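Local coordinates for protein adenylate isopentenyltransferase (Humulus lupulus, PDB 3A8T) that catalyses the transfer of the isopentenyl group of dimethylallyl diphosphate to AMP, ADP or ATP in cytokinin biosynthesis, at residues P65-N70 with P96-G101; Q75-L80 with R107-P112; D238-K243 with G262-A267. All coordinates share one frame; numbering follows the deposited sequence.

Interaction 1: P65-N70 with P96-G101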
ATOM      1  N   PRO A  65      20.581   6.215   8.166  1.00 28.95           N
ATOM      2  CA  PRO A  65      20.561   4.765   8.409  1.00 27.90           C
ATOM      3  C   PRO A  65      19.148   4.422   8.942  1.00 27.51           C
ATOM      4  O   PRO A  65      18.721   4.906   9.995  1.00 27.55           O
ATOM      5  CB  PRO A  65      21.668   4.561   9.457  1.00 28.76           C
ATOM      6  CG  PRO A  65      21.799   5.934  10.133  1.00 28.41           C
ATOM      7  CD  PRO A  65      21.563   6.924   9.024  1.00 27.81           C
ATOM      8  N   LEU A  66      18.402   3.612   8.209  1.00 25.67           N
ATOM      9  CA  LEU A  66      17.060   3.322   8.677  1.00 24.31           C
ATOM     10  C   LEU A  66      16.561   1.931   8.283  1.00 21.86           C
ATOM     11  O   LEU A  66      17.237   1.195   7.586  1.00 22.67           O
ATOM     12  CB  LEU A  66      16.114   4.460   8.218  1.00 22.61           C
ATOM     13  CG  LEU A  66      15.745   4.597   6.745  1.00 23.27           C
ATOM     14  CD1 LEU A  66      14.662   3.601   6.421  1.00 21.10           C
ATOM     15  CD2 LEU A  66      15.276   6.011   6.423  1.00 21.14           C
ATOM     16  N   GLU A  67      15.401   1.559   8.782  1.00 20.35           N
ATOM     17  CA  GLU A  67      14.823   0.254   8.482  1.00 20.95           C
ATOM     18  C   GLU A  67      13.329   0.550   8.401  1.00 20.92           C
ATOM     19  O   GLU A  67      12.794   1.428   9.102  1.00 19.34           O
ATOM     20  CB  GLU A  67      15.105  -0.807   9.599  1.00 22.16           C
ATOM     21  CG  GLU A  67      16.610  -0.949  10.029  1.00 26.14           C
ATOM     22  CD  GLU A  67      16.996  -2.335  10.676  1.00 29.48           C
ATOM     23  OE1 GLU A  67      16.121  -3.225  10.768  1.00 31.07           O
ATOM     24  OE2 GLU A  67      18.177  -2.533  11.110  1.00 29.67           O
ATOM     25  N   VAL A  68      12.660  -0.208   7.548  1.00 22.15           N
ATOM     26  CA  VAL A  68      11.252  -0.021   7.301  1.00 21.35           C
ATOM     27  C   VAL A  68      10.327  -1.039   7.924  1.00 21.48           C
ATOM     28  O   VAL A  68      10.598  -2.231   7.931  1.00 21.99           O
ATOM     29  CB  VAL A  68      10.985   0.036   5.742  1.00 21.85           C
ATOM     30  CG1 VAL A  68       9.519  -0.112   5.455  1.00 23.70           C
ATOM     31  CG2 VAL A  68      11.480   1.356   5.161  1.00 20.38           C
ATOM     32  N   ILE A  69       9.224  -0.530   8.446  1.00 21.32           N
ATOM     33  CA  ILE A  69       8.153  -1.358   9.007  1.00 21.10           C
ATOM     34  C   ILE A  69       6.983  -1.060   8.089  1.00 21.19           C
ATOM     35  O   ILE A  69       6.624   0.093   7.899  1.00 22.34           O
ATOM     36  CB  ILE A  69       7.756  -0.938  10.427  1.00 20.01           C
ATOM     37  CG1 ILE A  69       8.980  -1.030  11.350  1.00 18.69           C
ATOM     38  CG2 ILE A  69       6.601  -1.784  10.892  1.00 17.83           C
ATOM     39  CD1 ILE A  69       8.803  -0.524  12.782  1.00 17.61           C
ATOM     40  N   ASN A  70       6.445  -2.091   7.470  1.00 20.74           N
ATOM     41  CA  ASN A  70       5.301  -1.957   6.581  1.00 21.68           C
ATOM     42  C   ASN A  70       4.033  -1.810   7.400  1.00 22.94           C
ATOM     43  O   ASN A  70       3.821  -2.591   8.321  1.00 22.45           O
ATOM     44  CB  ASN A  70       5.148  -3.202   5.734  1.00 20.86           C
ATOM     45  CG  ASN A  70       3.807  -3.263   5.061  1.00 20.53           C
ATOM     46  OD1 ASN A  70       3.025  -4.160   5.286  1.00 21.83           O
ATOM     47  ND2 ASN A  70       3.541  -2.299   4.244  1.00 18.71           N
ATOM     48  N   PRO A  96      16.542  -2.854   5.255  1.00 24.31           N
ATOM     49  CA  PRO A  96      15.817  -3.965   5.929  1.00 25.97           C
ATOM     50  C   PRO A  96      14.318  -3.682   6.113  1.00 24.84           C
ATOM     51  O   PRO A  96      13.943  -2.621   6.549  1.00 25.91           O
ATOM     52  CB  PRO A  96      16.545  -4.090   7.265  1.00 26.37           C
ATOM     53  CG  PRO A  96      17.959  -3.428   6.960  1.00 25.10           C
ATOM     54  CD  PRO A  96      17.525  -2.244   6.166  1.00 23.76           C
ATOM     55  N   HIS A  97      13.454  -4.603   5.739  1.00 24.23           N
ATOM     56  CA  HIS A  97      12.017  -4.371   5.906  1.00 23.48           C
ATOM     57  C   HIS A  97      11.423  -5.347   6.881  1.00 23.59           C
ATOM     58  O   HIS A  97      11.877  -6.481   6.953  1.00 25.41           O
ATOM     59  CB  HIS A  97      11.236  -4.499   4.569  1.00 22.30           C
ATOM     60  CG  HIS A  97      11.539  -3.407   3.602  1.00 21.89           C
ATOM     61  ND1 HIS A  97      10.563  -2.604   3.053  1.00 23.02           N
ATOM     62  CD2 HIS A  97      12.719  -2.927   3.145  1.00 20.91           C
ATOM     63  CE1 HIS A  97      11.131  -1.677   2.300  1.00 19.27           C
ATOM     64  NE2 HIS A  97      12.435  -1.849   2.341  1.00 22.05           N
ATOM     65  N   HIS A  98      10.397  -4.898   7.609  1.00 23.65           N
ATOM     66  CA  HIS A  98       9.678  -5.702   8.585  1.00 23.06           C
ATOM     67  C   HIS A  98       8.163  -5.668   8.338  1.00 24.21           C
ATOM     68  O   HIS A  98       7.632  -4.708   7.815  1.00 23.66           O
ATOM     69  CB  HIS A  98       9.986  -5.175   9.972  1.00 23.79           C
ATOM     70  CG  HIS A  98      11.446  -4.961  10.210  1.00 25.35           C
ATOM     71  ND1 HIS A  98      12.268  -5.931  10.747  1.00 24.40           N
ATOM     72  CD2 HIS A  98      12.239  -3.894   9.957  1.00 24.28           C
ATOM     73  CE1 HIS A  98      13.500  -5.470  10.819  1.00 25.20           C
ATOM     74  NE2 HIS A  98      13.510  -4.234  10.348  1.00 25.07           N
ATOM     75  N   LEU A  99       7.479  -6.734   8.727  1.00 25.51           N
ATOM     76  CA  LEU A  99       6.047  -6.826   8.577  1.00 26.02           C
ATOM     77  C   LEU A  99       5.681  -6.730   7.107  1.00 25.55           C
ATOM     78  O   LEU A  99       4.625  -6.211   6.734  1.00 26.35           O
ATOM     79  CB  LEU A  99       5.365  -5.722   9.381  1.00 27.72           C
ATOM     80  CG  LEU A  99       5.330  -5.685  10.918  1.00 30.27           C
ATOM     81  CD1 LEU A  99       3.934  -5.864  11.341  1.00 29.78           C
ATOM     82  CD2 LEU A  99       6.204  -6.732  11.554  1.00 31.13           C
ATOM     83  N   LEU A 100       6.562  -7.237   6.259  1.00 25.81           N
ATOM     84  CA  LEU A 100       6.307  -7.205   4.819  1.00 26.15           C
ATOM     85  C   LEU A 100       6.359  -8.581   4.218  1.00 27.15           C
ATOM     86  O   LEU A 100       7.423  -9.165   4.037  1.00 28.40           O
ATOM     87  CB  LEU A 100       7.294  -6.279   4.100  1.00 23.09           C
ATOM     88  CG  LEU A 100       7.118  -6.168   2.569  1.00 24.06           C
ATOM     89  CD1 LEU A 100       5.725  -5.751   2.197  1.00 19.97           C
ATOM     90  CD2 LEU A 100       8.141  -5.159   2.003  1.00 21.38           C
ATOM     91  N   GLY A 101       5.180  -9.108   3.953  1.00 28.87           N
ATOM     92  CA  GLY A 101       5.041 -10.412   3.320  1.00 30.42           C
ATOM     93  C   GLY A 101       5.503 -11.573   4.153  1.00 32.56           C
ATOM     94  O   GLY A 101       6.039 -12.538   3.603  1.00 34.57           O
TER
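One face of the His97 imidazole rests on Val68, whose CB stands 3.9 Å from the ring centroid and 14° off the ring normal, a CH-pi contact displaced toward the rim. The His98 ring, on the other face of the sheet, is engaged by its edge. Its NE2 donates to Glu67 OE1 at 2.8 Å, meeting the oxygen nearly in line with its C-O bond, and the carboxylate and ring planes differ by only 5°. At the same rim, His98 CD2 comes 3.1 Å from Val68 O. His98 CG lies anti to its own carbonyl carbon (chi1 -48°), which starts the ring back toward the Glu67 end of the pair. Pro96 crosses the glutamate at about a right angle, its CB 3.6 Å from Glu67 OE1.

Between the strands runs a parallel ladder: Val68 N to Pro96 O (2.9 Å), His98 N to Val68 O (2.7 Å) and Asn70 N to His98 O (2.9 Å). It adds the short strand 97-98 at the margin of the parallel sheet of the P-loop fold, while strand 66-70 bonds to strand 132-136 along its other edge.

Glu67 OE1 also forms a salt bridge with Arg129, so this one oxygen is shared by an imidazole N-H and a guanidinium. Such pairing would be expected to stabilise the carboxylate as an anion, and the in-plane bond probably restrains the rotation of the His98 ring.

Interaction 2: Q75-L80 with R107-P112; sequences QVYKGL and RGELTP
Tyr77 reaches across to Leu110 from a loop, with CG set anti to its own carbonyl carbon (chi1 -57°). Beyond CB the ring passes beneath its neighbour Val76, whose CG2 lies 3.7 Å above the ring plane, over the centre. Further out, CE1 comes to 3.7 Å from Gly108 O and stays 4.4 Å from Leu110 CB. CZ is 3.9 Å from Leu110 N, but the hydroxyl makes the polar contact: Leu110 N donates to Tyr77 OH at 3.0 Å with an angle of 168° at the hydrogen, and the N lies near the ring plane. The same oxygen touches Glu109 CA at 3.4 Å and Glu109 CG at 3.5 Å.

Neither segment is regular helix or strand. The second leads into helix 112-128, for which Thr111 is the N-cap: its hydroxyl caps a backbone N just beyond, and Thr111 N donates to Asp114 OD2. Through its OH the tyrosine thus bonds to the backbone two residues before that helix begins, next to the nucleotide pocket, where Gln75 touches the bound ATP.

Leu110 brings an apolar flank to the contact. Its CD2 meets Val76 CG2 at 4.1 Å, so this methyl touches both the leucine and the face of Tyr77. The carboxylate of Glu109 turns elsewhere: OE1 accepts a hydrogen bond from Gly227 N, close to the ATP-binding Lys230.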
ATOM      1  N   GLN A  75      -0.221  -5.954   2.544  1.00 25.05           N
ATOM      2  CA  GLN A  75       1.175  -6.250   2.313  1.00 22.02           C
ATOM      3  C   GLN A  75       1.863  -7.041   3.399  1.00 22.77           C
ATOM      4  O   GLN A  75       3.025  -7.419   3.228  1.00 21.07           O
ATOM      5  CB  GLN A  75       1.948  -4.948   2.061  1.00 22.59           C
ATOM      6  CG  GLN A  75       1.594  -4.321   0.734  1.00 22.85           C
ATOM      7  CD  GLN A  75       2.515  -3.226   0.310  1.00 23.64           C
ATOM      8  OE1 GLN A  75       3.508  -2.945   0.951  1.00 24.33           O
ATOM      9  NE2 GLN A  75       2.200  -2.607  -0.785  1.00 21.90           N
ATOM     10  N   VAL A  76       1.157  -7.293   4.501  1.00 21.65           N
ATOM     11  CA  VAL A  76       1.762  -8.012   5.594  1.00 22.17           C
ATOM     12  C   VAL A  76       1.756  -9.488   5.254  1.00 23.37           C
ATOM     13  O   VAL A  76       2.535 -10.228   5.798  1.00 24.09           O
ATOM     14  CB  VAL A  76       1.015  -7.811   7.001  1.00 22.29           C
ATOM     15  CG1 VAL A  76       1.110  -6.384   7.445  1.00 20.84           C
ATOM     16  CG2 VAL A  76      -0.495  -8.221   6.934  1.00 22.84           C
ATOM     17  N   TYR A  77       0.897  -9.903   4.333  1.00 22.90           N
ATOM     18  CA  TYR A  77       0.772 -11.305   3.996  1.00 23.33           C
ATOM     19  C   TYR A  77       1.713 -11.716   2.917  1.00 26.43           C
ATOM     20  O   TYR A  77       1.973 -10.928   2.034  1.00 28.08           O
ATOM     21  CB  TYR A  77      -0.634 -11.607   3.514  1.00 22.12           C
ATOM     22  CG  TYR A  77      -1.719 -11.242   4.504  1.00 22.51           C
ATOM     23  CD1 TYR A  77      -1.885 -11.959   5.682  1.00 21.77           C
ATOM     24  CD2 TYR A  77      -2.549 -10.151   4.280  1.00 19.78           C
ATOM     25  CE1 TYR A  77      -2.849 -11.589   6.608  1.00 22.37           C
ATOM     26  CE2 TYR A  77      -3.517  -9.775   5.196  1.00 20.73           C
ATOM     27  CZ  TYR A  77      -3.660 -10.491   6.351  1.00 20.50           C
ATOM     28  OH  TYR A  77      -4.591 -10.122   7.264  1.00 21.29           O
ATOM     29  N   LYS A  78       2.230 -12.948   2.989  1.00 29.01           N
ATOM     30  CA  LYS A  78       3.107 -13.486   1.949  1.00 31.67           C
ATOM     31  C   LYS A  78       2.130 -13.761   0.811  1.00 32.00           C
ATOM     32  O   LYS A  78       1.030 -14.272   1.038  1.00 34.75           O
ATOM     33  CB  LYS A  78       3.732 -14.816   2.383  1.00 34.08           C
ATOM     34  CG  LYS A  78       4.169 -14.876   3.848  1.00 39.50           C
ATOM     35  CD  LYS A  78       4.442 -16.299   4.285  1.00 42.47           C
ATOM     36  CE  LYS A  78       3.210 -17.187   3.980  1.00 46.06           C
ATOM     37  NZ  LYS A  78       3.450 -18.679   3.732  1.00 46.74           N
ATOM     38  N   GLY A  79       2.483 -13.438  -0.413  1.00 31.70           N
ATOM     39  CA  GLY A  79       1.537 -13.726  -1.478  1.00 29.96           C
ATOM     40  C   GLY A  79       1.091 -12.500  -2.254  1.00 30.27           C
ATOM     41  O   GLY A  79       1.182 -11.356  -1.739  1.00 29.53           O
ATOM     42  N   LEU A  80       0.609 -12.747  -3.481  1.00 27.95           N
ATOM     43  CA  LEU A  80       0.131 -11.723  -4.402  1.00 26.80           C
ATOM     44  C   LEU A  80       1.015 -10.507  -4.370  1.00 25.85           C
ATOM     45  O   LEU A  80       0.519  -9.404  -4.239  1.00 26.90           O
ATOM     46  CB  LEU A  80      -1.307 -11.316  -4.062  1.00 28.29           C
ATOM     47  CG  LEU A  80      -2.367 -12.439  -3.944  1.00 30.00           C
ATOM     48  CD1 LEU A  80      -3.677 -11.808  -3.488  1.00 29.26           C
ATOM     49  CD2 LEU A  80      -2.561 -13.199  -5.238  1.00 28.78           C
ATOM     50  N   ARG A 107      -3.353 -18.522   8.026  1.00 38.86           N
ATOM     51  CA  ARG A 107      -3.672 -18.327   9.451  1.00 41.56           C
ATOM     52  C   ARG A 107      -4.726 -17.262   9.837  1.00 41.20           C
ATOM     53  O   ARG A 107      -4.911 -16.979  11.031  1.00 39.53           O
ATOM     54  CB  ARG A 107      -2.406 -18.041  10.263  1.00 43.99           C
ATOM     55  CG  ARG A 107      -1.345 -19.085  10.100  1.00 46.42           C
ATOM     56  CD  ARG A 107      -0.338 -19.028  11.224  1.00 49.99           C
ATOM     57  NE  ARG A 107       0.938 -19.524  10.749  1.00 53.39           N
ATOM     58  CZ  ARG A 107       1.053 -20.630  10.015  1.00 56.85           C
ATOM     59  NH1 ARG A 107      -0.040 -21.342   9.699  1.00 57.92           N
ATOM     60  NH2 ARG A 107       2.246 -20.996   9.547  1.00 56.40           N
ATOM     61  N   GLY A 108      -5.418 -16.709   8.836  1.00 41.02           N
ATOM     62  CA  GLY A 108      -6.441 -15.699   9.084  1.00 41.12           C
ATOM     63  C   GLY A 108      -5.979 -14.240   9.039  1.00 40.23           C
ATOM     64  O   GLY A 108      -4.878 -13.901   8.620  1.00 40.07           O
ATOM     65  N   GLU A 109      -6.829 -13.355   9.511  1.00 39.03           N
ATOM     66  CA  GLU A 109      -6.479 -11.968   9.468  1.00 38.28           C
ATOM     67  C   GLU A 109      -5.472 -11.543  10.551  1.00 37.07           C
ATOM     68  O   GLU A 109      -5.487 -12.035  11.667  1.00 35.65           O
ATOM     69  CB  GLU A 109      -7.760 -11.138   9.555  1.00 38.41           C
ATOM     70  CG  GLU A 109      -7.627  -9.788   8.883  1.00 41.51           C
ATOM     71  CD  GLU A 109      -8.972  -9.130   8.535  1.00 43.01           C
ATOM     72  OE1 GLU A 109      -9.703  -9.623   7.632  1.00 40.10           O
ATOM     73  OE2 GLU A 109      -9.286  -8.097   9.188  1.00 45.02           O
ATOM     74  N   LEU A 110      -4.570 -10.646  10.180  1.00 35.62           N
ATOM     75  CA  LEU A 110      -3.619 -10.098  11.130  1.00 33.68           C
ATOM     76  C   LEU A 110      -4.402  -8.944  11.662  1.00 32.25           C
ATOM     77  O   LEU A 110      -4.539  -7.952  10.978  1.00 30.24           O
ATOM     78  CB  LEU A 110      -2.378  -9.508  10.460  1.00 33.66           C
ATOM     79  CG  LEU A 110      -1.438  -9.000  11.574  1.00 34.33           C
ATOM     80  CD1 LEU A 110      -0.868 -10.241  12.275  1.00 31.67           C
ATOM     81  CD2 LEU A 110      -0.308  -8.103  11.065  1.00 30.74           C
ATOM     82  N   THR A 111      -4.927  -9.063  12.869  1.00 31.51           N
ATOM     83  CA  THR A 111      -5.708  -7.971  13.426  1.00 30.98           C
ATOM     84  C   THR A 111      -4.839  -6.778  13.771  1.00 30.01           C
ATOM     85  O   THR A 111      -3.640  -6.891  13.875  1.00 28.99           O
ATOM     86  CB  THR A 111      -6.373  -8.372  14.716  1.00 33.87           C
ATOM     87  OG1 THR A 111      -5.345  -8.490  15.735  1.00 36.20           O
ATOM     88  CG2 THR A 111      -7.186  -9.706  14.535  1.00 31.43           C
ATOM     89  N   PRO A 112      -5.459  -5.611  13.952  1.00 30.42           N
ATOM     90  CA  PRO A 112      -4.770  -4.365  14.300  1.00 32.06           C
ATOM     91  C   PRO A 112      -4.052  -4.502  15.643  1.00 32.73           C
ATOM     92  O   PRO A 112      -3.029  -3.843  15.902  1.00 32.95           O
ATOM     93  CB  PRO A 112      -5.900  -3.364  14.348  1.00 32.66           C
ATOM     94  CG  PRO A 112      -6.858  -3.945  13.347  1.00 31.28           C
ATOM     95  CD  PRO A 112      -6.874  -5.358  13.666  1.00 28.90           C
TER

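Interaction 3: D238-K243 with G262-A267; sequences DRYFEK and GAFEEA
Tyr240 carries the close part of this contact, bringing its ring up to the backbone and side chains of Ala263 and Phe264. Its CG is anti to the backbone N (chi1 173°), which places CG on the side of the facing helix. There CD1 lies 3.6 Å from Phe264 N and 3.7 Å from Ala263 CB, so one edge of the tyrosine is pressed onto a turn of main chain. Phe264 approaches the tyrosine differently, by its rim: the centroids are 5.5 Å apart and the planes stand at 86°, a T-shaped pair in which the edge of Phe264, at CD1, faces the Tyr240 ring. One turn further along, Ala267 CB closes on Tyr240 CB at 4.4 Å. The small alanines fit the separation of the two short axes, 9.2 Å at closest approach, and the helices run antiparallel, their directions 167° apart.

The flank at Arg239 and Glu266 is looser and open to solvent. Arg239 NE is 4.0 Å from Glu266 OE1, too far for a salt bridge, and the oxygen lies well out of the guanidinium plane, so no N-H is aimed at it and only a general attraction of charges is likely. Lys243, with its chain bent toward the tip, contributes mainly carbon: its CE meets Ala263 CB at 4.0 Å. No hydrogen bond joins the two segments.

These helices, 234-243 and the long 257-289, form an antiparallel pair well away from the central sheet. The aromatic packing extends beyond the segments, with Tyr240 meeting Phe244 and Phe264 meeting Phe237, while Asp238, through salt bridges to Arg225 and Arg229, ties helix 234-243 to the loop that precedes it and follows helix 203-210.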
ATOM      1  N   ASP A 238     -12.530 -12.842  -9.194  1.00 17.32           N
ATOM      2  CA  ASP A 238     -13.327 -14.033  -8.810  1.00 18.69           C
ATOM      3  C   ASP A 238     -14.655 -13.994  -9.605  1.00 20.38           C
ATOM      4  O   ASP A 238     -15.177 -15.020 -10.068  1.00 22.96           O
ATOM      5  CB  ASP A 238     -13.629 -14.072  -7.300  1.00 16.92           C
ATOM      6  CG  ASP A 238     -12.411 -14.485  -6.461  1.00 19.18           C
ATOM      7  OD1 ASP A 238     -11.411 -14.975  -7.045  1.00 20.63           O
ATOM      8  OD2 ASP A 238     -12.437 -14.326  -5.216  1.00 21.13           O
ATOM      9  N   ARG A 239     -15.192 -12.803  -9.796  1.00 21.70           N
ATOM     10  CA  ARG A 239     -16.424 -12.677 -10.543  1.00 23.46           C
ATOM     11  C   ARG A 239     -16.169 -13.167 -11.978  1.00 23.47           C
ATOM     12  O   ARG A 239     -16.959 -13.891 -12.539  1.00 24.62           O
ATOM     13  CB  ARG A 239     -16.851 -11.231 -10.506  1.00 28.14           C
ATOM     14  CG  ARG A 239     -18.148 -10.892 -11.177  1.00 31.35           C
ATOM     15  CD  ARG A 239     -18.777  -9.701 -10.449  1.00 34.01           C
ATOM     16  NE  ARG A 239     -19.954  -9.299 -11.178  1.00 35.39           N
ATOM     17  CZ  ARG A 239     -21.065 -10.012 -11.197  1.00 36.31           C
ATOM     18  NH1 ARG A 239     -21.159 -11.141 -10.503  1.00 38.08           N
ATOM     19  NH2 ARG A 239     -22.053  -9.647 -11.976  1.00 37.31           N
ATOM     20  N   TYR A 240     -15.035 -12.791 -12.550  1.00 22.89           N
ATOM     21  CA  TYR A 240     -14.663 -13.232 -13.886  1.00 21.64           C
ATOM     22  C   TYR A 240     -14.400 -14.738 -13.921  1.00 22.21           C
ATOM     23  O   TYR A 240     -14.932 -15.426 -14.751  1.00 21.68           O
ATOM     24  CB  TYR A 240     -13.422 -12.499 -14.344  1.00 21.06           C
ATOM     25  CG  TYR A 240     -12.873 -13.010 -15.620  1.00 24.48           C
ATOM     26  CD1 TYR A 240     -13.342 -12.543 -16.845  1.00 24.78           C
ATOM     27  CD2 TYR A 240     -11.867 -13.956 -15.625  1.00 25.60           C
ATOM     28  CE1 TYR A 240     -12.822 -12.995 -18.039  1.00 25.30           C
ATOM     29  CE2 TYR A 240     -11.336 -14.416 -16.829  1.00 27.61           C
ATOM     30  CZ  TYR A 240     -11.815 -13.928 -18.029  1.00 26.48           C
ATOM     31  OH  TYR A 240     -11.248 -14.368 -19.200  1.00 27.15           O
ATOM     32  N   PHE A 241     -13.585 -15.257 -13.013  1.00 23.45           N
ATOM     33  CA  PHE A 241     -13.306 -16.688 -13.021  1.00 24.39           C
ATOM     34  C   PHE A 241     -14.601 -17.497 -12.745  1.00 25.90           C
ATOM     35  O   PHE A 241     -14.704 -18.665 -13.059  1.00 24.38           O
ATOM     36  CB  PHE A 241     -12.240 -17.037 -11.958  1.00 23.37           C
ATOM     37  CG  PHE A 241     -10.909 -16.394 -12.181  1.00 24.48           C
ATOM     38  CD1 PHE A 241     -10.244 -16.513 -13.394  1.00 23.88           C
ATOM     39  CD2 PHE A 241     -10.270 -15.688 -11.152  1.00 25.39           C
ATOM     40  CE1 PHE A 241      -8.964 -15.945 -13.576  1.00 22.85           C
ATOM     41  CE2 PHE A 241      -8.965 -15.120 -11.364  1.00 24.12           C
ATOM     42  CZ  PHE A 241      -8.339 -15.256 -12.553  1.00 22.16           C
ATOM     43  N   GLU A 242     -15.581 -16.873 -12.120  1.00 28.85           N
ATOM     44  CA  GLU A 242     -16.834 -17.554 -11.848  1.00 32.44           C
ATOM     45  C   GLU A 242     -17.330 -18.151 -13.136  1.00 33.04           C
ATOM     46  O   GLU A 242     -17.679 -19.328 -13.224  1.00 34.03           O
ATOM     47  CB  GLU A 242     -17.888 -16.571 -11.329  1.00 36.33           C
ATOM     48  CG  GLU A 242     -19.034 -17.305 -10.715  1.00 40.79           C
ATOM     49  CD  GLU A 242     -18.516 -18.386  -9.789  1.00 43.09           C
ATOM     50  OE1 GLU A 242     -18.993 -19.536  -9.861  1.00 45.01           O
ATOM     51  OE2 GLU A 242     -17.614 -18.074  -8.987  1.00 45.67           O
ATOM     52  N   LYS A 243     -17.350 -17.298 -14.145  1.00 34.22           N
ATOM     53  CA  LYS A 243     -17.774 -17.701 -15.468  1.00 34.88           C
ATOM     54  C   LYS A 243     -16.696 -18.360 -16.288  1.00 33.49           C
ATOM     55  O   LYS A 243     -16.980 -19.338 -16.980  1.00 34.73           O
ATOM     56  CB  LYS A 243     -18.352 -16.508 -16.212  1.00 36.30           C
ATOM     57  CG  LYS A 243     -19.760 -16.178 -15.733  1.00 39.30           C
ATOM     58  CD  LYS A 243     -20.316 -14.972 -16.449  1.00 43.50           C
ATOM     59  CE  LYS A 243     -19.323 -13.792 -16.403  1.00 45.71           C
ATOM     60  NZ  LYS A 243     -18.708 -13.652 -15.028  1.00 48.72           N
ATOM     61  N   GLY A 262     -16.349  -8.931 -22.367  1.00 24.83           N
ATOM     62  CA  GLY A 262     -17.124  -8.012 -21.560  1.00 24.71           C
ATOM     63  C   GLY A 262     -16.809  -8.295 -20.079  1.00 26.32           C
ATOM     64  O   GLY A 262     -16.630  -7.366 -19.302  1.00 27.43           O
ATOM     65  N   ALA A 263     -16.693  -9.563 -19.678  1.00 24.97           N
ATOM     66  CA  ALA A 263     -16.439  -9.832 -18.274  1.00 24.51           C
ATOM     67  C   ALA A 263     -15.044  -9.411 -17.859  1.00 23.95           C
ATOM     68  O   ALA A 263     -14.851  -8.872 -16.794  1.00 23.53           O
ATOM     69  CB  ALA A 263     -16.676 -11.294 -17.964  1.00 26.36           C
ATOM     70  N   PHE A 264     -14.082  -9.627 -18.732  1.00 24.47           N
ATOM     71  CA  PHE A 264     -12.721  -9.248 -18.439  1.00 23.91           C
ATOM     72  C   PHE A 264     -12.620  -7.742 -18.224  1.00 26.22           C
ATOM     73  O   PHE A 264     -12.080  -7.245 -17.233  1.00 26.16           O
ATOM     74  CB  PHE A 264     -11.822  -9.616 -19.603  1.00 23.21           C
ATOM     75  CG  PHE A 264     -10.379  -9.555 -19.262  1.00 20.77           C
ATOM     76  CD1 PHE A 264      -9.789 -10.609 -18.555  1.00 19.04           C
ATOM     77  CD2 PHE A 264      -9.645  -8.400 -19.516  1.00 19.41           C
ATOM     78  CE1 PHE A 264      -8.516 -10.513 -18.106  1.00 19.44           C
ATOM     79  CE2 PHE A 264      -8.358  -8.284 -19.061  1.00 18.85           C
ATOM     80  CZ  PHE A 264      -7.779  -9.336 -18.353  1.00 19.90           C
ATOM     81  N   GLU A 265     -13.134  -7.033 -19.211  1.00 27.59           N
ATOM     82  CA  GLU A 265     -13.144  -5.605 -19.252  1.00 29.43           C
ATOM     83  C   GLU A 265     -13.793  -5.060 -18.003  1.00 28.18           C
ATOM     84  O   GLU A 265     -13.261  -4.145 -17.399  1.00 28.61           O
ATOM     85  CB  GLU A 265     -13.883  -5.197 -20.542  1.00 34.34           C
ATOM     86  CG  GLU A 265     -14.107  -3.719 -20.790  1.00 42.40           C
ATOM     87  CD  GLU A 265     -14.988  -3.446 -22.072  1.00 48.08           C
ATOM     88  OE1 GLU A 265     -15.319  -2.251 -22.349  1.00 48.37           O
ATOM     89  OE2 GLU A 265     -15.343  -4.427 -22.790  1.00 49.11           O
ATOM     90  N   GLU A 266     -14.930  -5.634 -17.617  1.00 27.26           N
ATOM     91  CA  GLU A 266     -15.674  -5.217 -16.428  1.00 28.00           C
ATOM     92  C   GLU A 266     -14.827  -5.446 -15.151  1.00 24.78           C
ATOM     93  O   GLU A 266     -14.829  -4.628 -14.249  1.00 24.72           O
ATOM     94  CB  GLU A 266     -17.023  -5.991 -16.310  1.00 31.61           C
ATOM     95  CG  GLU A 266     -17.345  -6.418 -14.861  1.00 38.53           C
ATOM     96  CD  GLU A 266     -18.770  -6.994 -14.593  1.00 42.08           C
ATOM     97  OE1 GLU A 266     -19.039  -8.189 -14.911  1.00 43.96           O
ATOM     98  OE2 GLU A 266     -19.613  -6.242 -14.036  1.00 42.08           O
ATOM     99  N   ALA A 267     -14.136  -6.574 -15.069  1.00 22.79           N
ATOM    100  CA  ALA A 267     -13.308  -6.843 -13.910  1.00 20.00           C
ATOM    101  C   ALA A 267     -12.260  -5.706 -13.823  1.00 20.42           C
ATOM    102  O   ALA A 267     -12.106  -5.047 -12.769  1.00 19.80           O
ATOM    103  CB  ALA A 267     -12.674  -8.190 -14.058  1.00 18.06           C
TER

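Overall arrangement
Following the chain, strand 66-70 opens interaction 1 and the loop 75-80 opens interaction 2 before either has closed. Strand 97-98 then returns to complete the first, and 107-112 completes the second, so the two closures cross rather than nest. They also touch: Gly101 N lies 2.8 Å from Gln75 O, a probable hydrogen bond that joins the sheet margin to the loop beside the nucleotide. Interaction 3 follows in series, closing a separate, shorter excursion between helices 234-243 and 257-289. Its nearest atoms are about 9 Å from interaction 2 and about 20 Å from interaction 1, which lies on the opposite side of the chain's centre.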